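Local coordinates for protein DNA alpha-glucosyltransferase (Enterobacteria phage T4, PDB 1XV5) that belongs to the GT-B class of glycosyltransferases, built from two Rossmann-like domains, and holds uridine-5'-diphosphate in this crystal, at residues K221-A226 with S356-I361; K331-N336 with S389-E394; L79-V84 with K99-I104. All blocks are in the same frame, centred on the assembly; numbering follows the deposited sequence.

Contacts 1 and 3 lie inside the two Rossmann-like domains of this GT-B protein, and contact 2 links them. Contact 3 is packing of strand against helix within the N-terminal domain, whereas contact 1 packs helix on helix in the C-terminal domain; their centres are 49 Å apart, on opposite sides of the centre of the chain. Contact 2, whose centre is 33 Å from that of contact 1, ties a C-terminal-domain loop to the helix that reaches the N-terminal domain. Its nearest atoms are about 7 Å from those of contact 3, without touching. The side chain of Cys391 in contact 2 is about 13 Å from the bound uridine-5'-diphosphate, too far to touch it.

Contact 1 (K221-A226 with S356-I361); sequences KFLKPA and STFERI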
# COMPACT_ATOMS: atom_id res chain seq x y z
N LYS A 221 -11.21 -15.75 -19.92
CA LYS A 221 -12.32 -15.32 -20.76
C LYS A 221 -12.00 -14.40 -21.93
O LYS A 221 -12.62 -14.51 -22.99
CB LYS A 221 -13.40 -14.66 -19.90
CG LYS A 221 -14.08 -15.59 -18.92
CD LYS A 221 -15.11 -14.85 -18.08
CE LYS A 221 -15.80 -15.80 -17.11
NZ LYS A 221 -16.73 -15.05 -16.21
N PHE A 222 -11.04 -13.50 -21.75
CA PHE A 222 -10.71 -12.56 -22.81
C PHE A 222 -9.27 -12.46 -23.29
O PHE A 222 -9.01 -12.51 -24.48
CB PHE A 222 -11.20 -11.16 -22.43
CG PHE A 222 -12.69 -11.06 -22.31
CD1 PHE A 222 -13.33 -11.40 -21.13
CD2 PHE A 222 -13.46 -10.65 -23.40
CE1 PHE A 222 -14.72 -11.34 -21.02
CE2 PHE A 222 -14.85 -10.59 -23.31
CZ PHE A 222 -15.48 -10.94 -22.12
N LEU A 223 -8.33 -12.29 -22.36
CA LEU A 223 -6.93 -12.14 -22.74
C LEU A 223 -6.32 -13.36 -23.45
O LEU A 223 -5.74 -13.22 -24.53
CB LEU A 223 -6.09 -11.76 -21.52
CG LEU A 223 -6.53 -10.48 -20.81
CD1 LEU A 223 -5.65 -10.25 -19.59
CD2 LEU A 223 -6.44 -9.29 -21.76
N LYS A 224 -6.44 -14.54 -22.86
CA LYS A 224 -5.85 -15.72 -23.48
C LYS A 224 -6.43 -16.02 -24.86
O LYS A 224 -5.69 -16.29 -25.81
CB LYS A 224 -6.00 -16.94 -22.58
CG LYS A 224 -5.08 -18.09 -22.97
CD LYS A 224 -5.28 -19.31 -22.08
CE LYS A 224 -4.29 -20.40 -22.44
NZ LYS A 224 -4.49 -21.63 -21.62
N PRO A 225 -7.77 -15.98 -25.00
CA PRO A 225 -8.39 -16.26 -26.31
C PRO A 225 -7.97 -15.27 -27.39
O PRO A 225 -7.93 -15.60 -28.57
CB PRO A 225 -9.88 -16.18 -26.01
CG PRO A 225 -9.97 -16.58 -24.57
CD PRO A 225 -8.80 -15.84 -23.96
N ALA A 226 -7.65 -14.05 -26.97
CA ALA A 226 -7.24 -13.00 -27.89
C ALA A 226 -5.75 -13.03 -28.23
O ALA A 226 -5.27 -12.18 -28.99
CB ALA A 226 -7.63 -11.63 -27.32
N SER A 356 -16.76 -5.06 -22.41
CA SER A 356 -16.55 -3.63 -22.63
C SER A 356 -15.15 -3.24 -22.17
O SER A 356 -14.49 -2.41 -22.80
CB SER A 356 -17.60 -2.83 -21.85
OG SER A 356 -17.39 -1.44 -22.01
N THR A 357 -14.71 -3.83 -21.07
CA THR A 357 -13.38 -3.54 -20.54
C THR A 357 -12.31 -3.96 -21.55
O THR A 357 -11.40 -3.19 -21.85
CB THR A 357 -13.13 -4.30 -19.22
OG1 THR A 357 -14.07 -3.86 -18.24
CG2 THR A 357 -11.71 -4.05 -18.72
N PHE A 358 -12.43 -5.16 -22.09
CA PHE A 358 -11.43 -5.62 -23.05
C PHE A 358 -11.50 -4.83 -24.36
O PHE A 358 -10.49 -4.63 -25.01
CB PHE A 358 -11.60 -7.11 -23.34
CG PHE A 358 -10.52 -7.67 -24.21
CD1 PHE A 358 -9.18 -7.48 -23.88
CD2 PHE A 358 -10.84 -8.38 -25.37
CE1 PHE A 358 -8.17 -7.97 -24.69
CE2 PHE A 358 -9.83 -8.88 -26.19
CZ PHE A 358 -8.49 -8.68 -25.85
N GLU A 359 -12.69 -4.37 -24.73
CA GLU A 359 -12.84 -3.59 -25.95
C GLU A 359 -12.04 -2.30 -25.85
O GLU A 359 -11.43 -1.86 -26.82
CB GLU A 359 -14.31 -3.29 -26.22
CG GLU A 359 -15.11 -4.53 -26.64
CD GLU A 359 -14.60 -5.14 -27.93
OE1 GLU A 359 -14.93 -6.31 -28.21
OE2 GLU A 359 -13.87 -4.45 -28.68
N ARG A 360 -12.04 -1.69 -24.67
CA ARG A 360 -11.30 -0.46 -24.46
C ARG A 360 -9.80 -0.75 -24.53
O ARG A 360 -9.03 0.02 -25.09
CB ARG A 360 -11.68 0.15 -23.10
CG ARG A 360 -11.00 1.49 -22.79
CD ARG A 360 -11.25 2.54 -23.88
NE ARG A 360 -10.81 3.87 -23.44
CZ ARG A 360 -10.75 4.94 -24.23
NH1 ARG A 360 -11.11 4.86 -25.50
NH2 ARG A 360 -10.33 6.10 -23.73
N ILE A 361 -9.40 -1.88 -23.96
CA ILE A 361 -8.01 -2.29 -23.98
C ILE A 361 -7.54 -2.49 -25.42
O ILE A 361 -6.46 -2.06 -25.80
CB ILE A 361 -7.81 -3.60 -23.18
CG1 ILE A 361 -8.01 -3.32 -21.69
CG2 ILE A 361 -6.44 -4.20 -23.45
CD1 ILE A 361 -7.98 -4.56 -20.80
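An aromatic packing contact joins the end of helix 212-223 to helix 354-365 on the flank of the C-terminal domain, with the ring of Phe358 received by Phe222, Leu223 and Ala226. Phe358 projects across the gap with CG anti to its own backbone N (chi1 -174°), and its ring meets each of the three partners at a different place. Over one face lies the beta carbon of Phe222, with CB 4.0 Å from CG of Phe358. The two phenylalanine side chains run antiparallel past one another, and CD2 of Phe222 comes to 4.0 Å from CD2 of Phe358, an oblique meeting of rings. In the GT-B fold the second Rossmann-like domain layers helices over a parallel sheet, and here both helices lean on the same strand: Leu223 and Ile361 each touch Tyr292 of strand 288-293. Leu223 is accordingly the buried partner, its CD2 methyl reaching 3.6 Å from CE1 of Phe358. Phe218, one turn before Phe222 on helix 212-223, also packs on Phe358. Towards solvent the chain leaves its helix and turns back toward the ring, so that the Ala226 methyl approaches the far end of Phe358, CB to CZ 3.4 Å, a snug fit. That turn is held by a backbone bond from Ala226 N to Phe222 O at 3.2 Å, which links the residue over the ring face to the one at its end. The side chain of Phe222 also touches Met354 and Glu355, at the start of helix 354-365.

Contact 2 (K331-N336 with S389-E394); sequences KFRVDN and SFCFKE. With EDO (1,2-ethanediol), chain F.
Arg333 stacks on Phe390 where a loop of the C-terminal domain meets helix 388-399, which in this GT-B fold reaches over to the N-terminal domain: one turn holds both Phe390 and Phe392, and Phe392 packs against helix 17-30. The stack is the main interaction. A bend in the arginine chain at chi3 (63°) lets the guanidinium lie flat against the aromatic side chain, the two planes only 9° apart. The cation-pi contact is off-centre, with Arg333 CZ 4.2 Å from the centroid of the Phe390 ring and Arg333 NH2 3.3 Å from Phe390 CG, while Phe390 CB sits over the middle of the guanidinium. On the opposite ring face lies Ser389 OG.

Polar bonds hold the guanidinium by its nitrogens. Arg333 NH2 donates to the backbone O of Gln384 and, at 2.9 Å, to O1 of an ethanediol probably left from crystallisation, with an N-H...O angle of 151°. Arg333 NH1 donates to the O of a water at 2.8 Å, and this water donates to Glu394 OE1 at 2.7 Å, bridging opposite charges that do not touch. Glu394 OE2 makes a salt bridge with Arg304, which would probably help to keep the carboxylate ionised.

Apolar contact is slight and involves the aliphatic part of the arginine, with Arg333 CD 3.9 Å from SG of the buried Cys391.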
# COMPACT_ATOMS: atom_id res chain seq x y z
N LYS A 331 -13.05 8.99 -3.30
CA LYS A 331 -13.24 10.38 -3.67
C LYS A 331 -11.92 11.09 -4.00
O LYS A 331 -10.93 10.95 -3.29
CB LYS A 331 -13.95 11.14 -2.55
CG LYS A 331 -15.35 10.64 -2.24
CD LYS A 331 -16.03 11.54 -1.22
CE LYS A 331 -17.43 11.05 -0.88
NZ LYS A 331 -17.40 9.79 -0.08
N PHE A 332 -11.94 11.85 -5.10
CA PHE A 332 -10.79 12.60 -5.59
C PHE A 332 -10.35 13.62 -4.53
O PHE A 332 -11.17 14.35 -3.98
CB PHE A 332 -11.20 13.30 -6.89
CG PHE A 332 -10.07 13.93 -7.66
CD1 PHE A 332 -8.78 13.42 -7.60
CD2 PHE A 332 -10.33 15.00 -8.51
CE1 PHE A 332 -7.75 13.96 -8.38
CE2 PHE A 332 -9.32 15.55 -9.30
CZ PHE A 332 -8.03 15.03 -9.24
N ARG A 333 -9.05 13.66 -4.24
CA ARG A 333 -8.53 14.58 -3.24
C ARG A 333 -8.88 16.04 -3.56
O ARG A 333 -9.18 16.83 -2.66
CB ARG A 333 -7.00 14.45 -3.16
CG ARG A 333 -6.35 15.25 -2.02
CD ARG A 333 -4.82 15.26 -2.17
NE ARG A 333 -4.43 15.95 -3.40
CZ ARG A 333 -4.34 17.27 -3.53
NH1 ARG A 333 -4.60 18.06 -2.50
NH2 ARG A 333 -4.03 17.80 -4.70
N VAL A 334 -8.86 16.38 -4.84
CA VAL A 334 -9.11 17.74 -5.28
C VAL A 334 -10.53 18.28 -5.10
O VAL A 334 -10.71 19.35 -4.52
CB VAL A 334 -8.69 17.93 -6.75
CG1 VAL A 334 -9.04 19.34 -7.22
CG2 VAL A 334 -7.19 17.69 -6.90
N ASP A 335 -11.53 17.55 -5.59
CA ASP A 335 -12.90 18.05 -5.46
C ASP A 335 -13.89 17.13 -4.76
O ASP A 335 -15.09 17.41 -4.72
CB ASP A 335 -13.44 18.45 -6.83
CG ASP A 335 -13.45 17.31 -7.80
OD1 ASP A 335 -13.44 16.14 -7.35
OD2 ASP A 335 -13.49 17.57 -9.02
N ASN A 336 -13.39 16.02 -4.22
CA ASN A 336 -14.22 15.07 -3.47
C ASN A 336 -15.30 14.34 -4.26
O ASN A 336 -16.30 13.89 -3.70
CB ASN A 336 -14.85 15.80 -2.28
CG ASN A 336 -15.13 14.87 -1.11
OD1 ASN A 336 -14.31 14.02 -0.77
ND2 ASN A 336 -16.28 15.06 -0.46
N SER A 389 3.79 15.49 -2.53
CA SER A 389 3.84 16.94 -2.43
C SER A 389 2.55 17.54 -1.88
O SER A 389 2.57 18.60 -1.26
CB SER A 389 4.16 17.56 -3.80
OG SER A 389 3.10 17.37 -4.72
N PHE A 390 1.44 16.84 -2.10
CA PHE A 390 0.14 17.29 -1.62
C PHE A 390 -0.25 16.65 -0.29
O PHE A 390 -0.51 17.35 0.70
CB PHE A 390 -0.96 16.94 -2.63
CG PHE A 390 -0.78 17.56 -3.98
CD1 PHE A 390 -0.79 18.94 -4.13
CD2 PHE A 390 -0.63 16.76 -5.11
CE1 PHE A 390 -0.66 19.51 -5.40
CE2 PHE A 390 -0.49 17.32 -6.37
CZ PHE A 390 -0.51 18.70 -6.52
N CYS A 391 -0.30 15.32 -0.27
CA CYS A 391 -0.73 14.58 0.90
C CYS A 391 0.13 14.69 2.15
O CYS A 391 -0.40 14.87 3.24
CB CYS A 391 -0.95 13.12 0.53
SG CYS A 391 -2.03 12.91 -0.92
N PHE A 392 1.45 14.57 2.02
CA PHE A 392 2.30 14.68 3.20
C PHE A 392 2.25 16.10 3.78
O PHE A 392 2.46 16.29 4.99
CB PHE A 392 3.74 14.24 2.89
CG PHE A 392 3.95 12.76 3.01
CD1 PHE A 392 4.52 12.03 1.98
CD2 PHE A 392 3.56 12.08 4.17
CE1 PHE A 392 4.70 10.64 2.09
CE2 PHE A 392 3.73 10.70 4.29
CZ PHE A 392 4.31 9.98 3.24
N LYS A 393 1.97 17.08 2.94
CA LYS A 393 1.85 18.46 3.40
C LYS A 393 0.57 18.55 4.23
O LYS A 393 0.56 19.13 5.32
CB LYS A 393 1.77 19.43 2.22
CG LYS A 393 1.31 20.84 2.60
CD LYS A 393 2.25 21.48 3.60
CE LYS A 393 1.70 22.80 4.13
NZ LYS A 393 1.35 23.75 3.03
N GLU A 394 -0.50 17.95 3.72
CA GLU A 394 -1.78 17.94 4.42
C GLU A 394 -1.60 17.29 5.79
O GLU A 394 -2.08 17.80 6.80
CB GLU A 394 -2.82 17.14 3.62
CG GLU A 394 -4.21 17.12 4.26
CD GLU A 394 -5.17 16.17 3.56
OE1 GLU A 394 -5.31 16.26 2.32
OE2 GLU A 394 -5.80 15.34 4.25
C1 EDO F . -3.75 21.29 -4.44
O1 EDO F . -4.79 20.54 -5.09
C2 EDO F . -3.75 21.09 -2.92
O2 EDO F . -4.91 21.68 -2.31
O HOH W 1 -4.72 17.97 0.32

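Contact 3 (L79-V84 with K99-I104); sequences LIINSV and KLLDNI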
# COMPACT_ATOMS: atom_id res chain seq x y z
N LEU A 79 7.62 11.49 16.86
CA LEU A 79 7.79 10.06 16.70
C LEU A 79 6.59 9.53 15.93
O LEU A 79 5.45 9.70 16.36
CB LEU A 79 7.87 9.36 18.06
CG LEU A 79 7.90 7.83 18.00
CD1 LEU A 79 9.16 7.36 17.29
CD2 LEU A 79 7.84 7.25 19.41
N ILE A 80 6.85 8.89 14.80
CA ILE A 80 5.78 8.35 13.98
C ILE A 80 5.79 6.84 14.04
O ILE A 80 6.74 6.20 13.59
CB ILE A 80 5.92 8.82 12.52
CG1 ILE A 80 5.92 10.35 12.46
CG2 ILE A 80 4.76 8.26 11.68
CD1 ILE A 80 6.14 10.92 11.08
N ILE A 81 4.74 6.27 14.61
CA ILE A 81 4.63 4.83 14.73
C ILE A 81 3.69 4.29 13.65
O ILE A 81 2.47 4.51 13.71
CB ILE A 81 4.11 4.44 16.12
CG1 ILE A 81 5.02 5.07 17.19
CG2 ILE A 81 4.09 2.92 16.27
CD1 ILE A 81 4.63 4.72 18.62
N ASN A 82 4.26 3.60 12.68
CA ASN A 82 3.47 3.06 11.57
C ASN A 82 3.03 1.61 11.73
O ASN A 82 2.22 1.12 10.93
CB ASN A 82 4.23 3.24 10.26
CG ASN A 82 4.28 4.69 9.81
OD1 ASN A 82 3.29 5.40 9.90
ND2 ASN A 82 5.44 5.12 9.33
N SER A 83 3.54 0.92 12.74
CA SER A 83 3.15 -0.46 12.98
C SER A 83 3.55 -0.87 14.39
O SER A 83 4.46 -0.29 14.99
CB SER A 83 3.80 -1.40 11.96
OG SER A 83 5.21 -1.39 12.06
N VAL A 84 2.86 -1.87 14.93
CA VAL A 84 3.14 -2.37 16.27
C VAL A 84 3.46 -3.87 16.20
O VAL A 84 3.19 -4.51 15.18
CB VAL A 84 1.93 -2.14 17.21
CG1 VAL A 84 1.57 -0.66 17.24
CG2 VAL A 84 0.73 -2.98 16.77
N LYS A 99 6.92 -0.83 27.35
CA LYS A 99 7.76 -0.03 28.23
C LYS A 99 8.25 1.19 27.47
O LYS A 99 8.35 2.29 28.03
CB LYS A 99 8.97 -0.84 28.72
CG LYS A 99 9.74 -0.13 29.83
CD LYS A 99 11.12 -0.72 30.08
CE LYS A 99 11.08 -2.17 30.50
NZ LYS A 99 12.48 -2.66 30.72
N LEU A 100 8.55 1.00 26.19
CA LEU A 100 9.01 2.10 25.35
C LEU A 100 7.97 3.22 25.33
O LEU A 100 8.30 4.39 25.51
CB LEU A 100 9.24 1.62 23.92
CG LEU A 100 10.64 1.15 23.52
CD1 LEU A 100 10.62 0.70 22.06
CD2 LEU A 100 11.64 2.29 23.71
N LEU A 101 6.72 2.84 25.09
CA LEU A 101 5.62 3.79 25.04
C LEU A 101 5.52 4.60 26.33
O LEU A 101 5.38 5.82 26.30
CB LEU A 101 4.30 3.07 24.79
CG LEU A 101 4.15 2.34 23.45
CD1 LEU A 101 2.83 1.60 23.42
CD2 LEU A 101 4.24 3.33 22.30
N ASP A 102 5.61 3.91 27.46
CA ASP A 102 5.52 4.55 28.77
C ASP A 102 6.71 5.47 29.06
O ASP A 102 6.57 6.43 29.82
CB ASP A 102 5.44 3.50 29.88
CG ASP A 102 4.07 2.85 29.97
OD1 ASP A 102 3.91 1.92 30.79
OD2 ASP A 102 3.15 3.28 29.24
N ASN A 103 7.86 5.18 28.47
CA ASN A 103 9.05 5.99 28.72
C ASN A 103 9.46 6.98 27.64
O ASN A 103 10.53 7.58 27.73
CB ASN A 103 10.22 5.08 29.06
CG ASN A 103 10.04 4.38 30.39
OD1 ASN A 103 9.29 3.41 30.50
ND2 ASN A 103 10.72 4.88 31.41
N ILE A 104 8.63 7.16 26.62
CA ILE A 104 8.94 8.13 25.58
C ILE A 104 8.80 9.50 26.25
O ILE A 104 7.89 9.70 27.05
CB ILE A 104 7.92 8.06 24.42
CG1 ILE A 104 8.04 6.71 23.71
CG2 ILE A 104 8.16 9.21 23.45
CD1 ILE A 104 6.91 6.45 22.73
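A beta-alpha-beta crossover of the N-terminal Rossmann-like domain brings Leu79 and Ile81 of strand 78-83 against Leu101 of helix 91-103 and Ile104 just after it; strand 109-114 completes the unit. Strand and helix run in opposite directions, as the crossover requires, so the earlier strand residue meets the later helix-side residue: CA of Leu79 is 9.2 Å from CA of Ile104, and Ile81 lies nearest Leu101. Side chains span this gap with single methyl groups. Leu79 and Ile104 approach at about a right angle, and CD2 of Leu79 comes to 3.5 Å from CD1 of Ile104. With CG1 opposite its carbonyl carbon (chi1 -65°) and the branch then extended, Ile104 sends its longer arm to the sheet from the loop that follows the helix. One turn back, Leu101 sets off alongside the strand rather than at it, but its branched end comes nearer, meeting the Ile81 side chain at a slant.

All four residues are buried, and the layer is wholly apolar where they meet. Strand 78-83 is interior to the parallel sheet: Leu79 and Ile81 make backbone hydrogen bonds with strand 109-114, and Ile80 with strand 3-8. The side chains of Ile80 and Asn82 pack on helix 17-30, which covers the other face of the sheet. Helix 128-134 packs beside the contact, with Thr131 touching Leu101 and Arg134 touching Ile104. The second methyl meeting is the looser one, CD1 of Ile81 standing 4.0 Å from CD2 of Leu101.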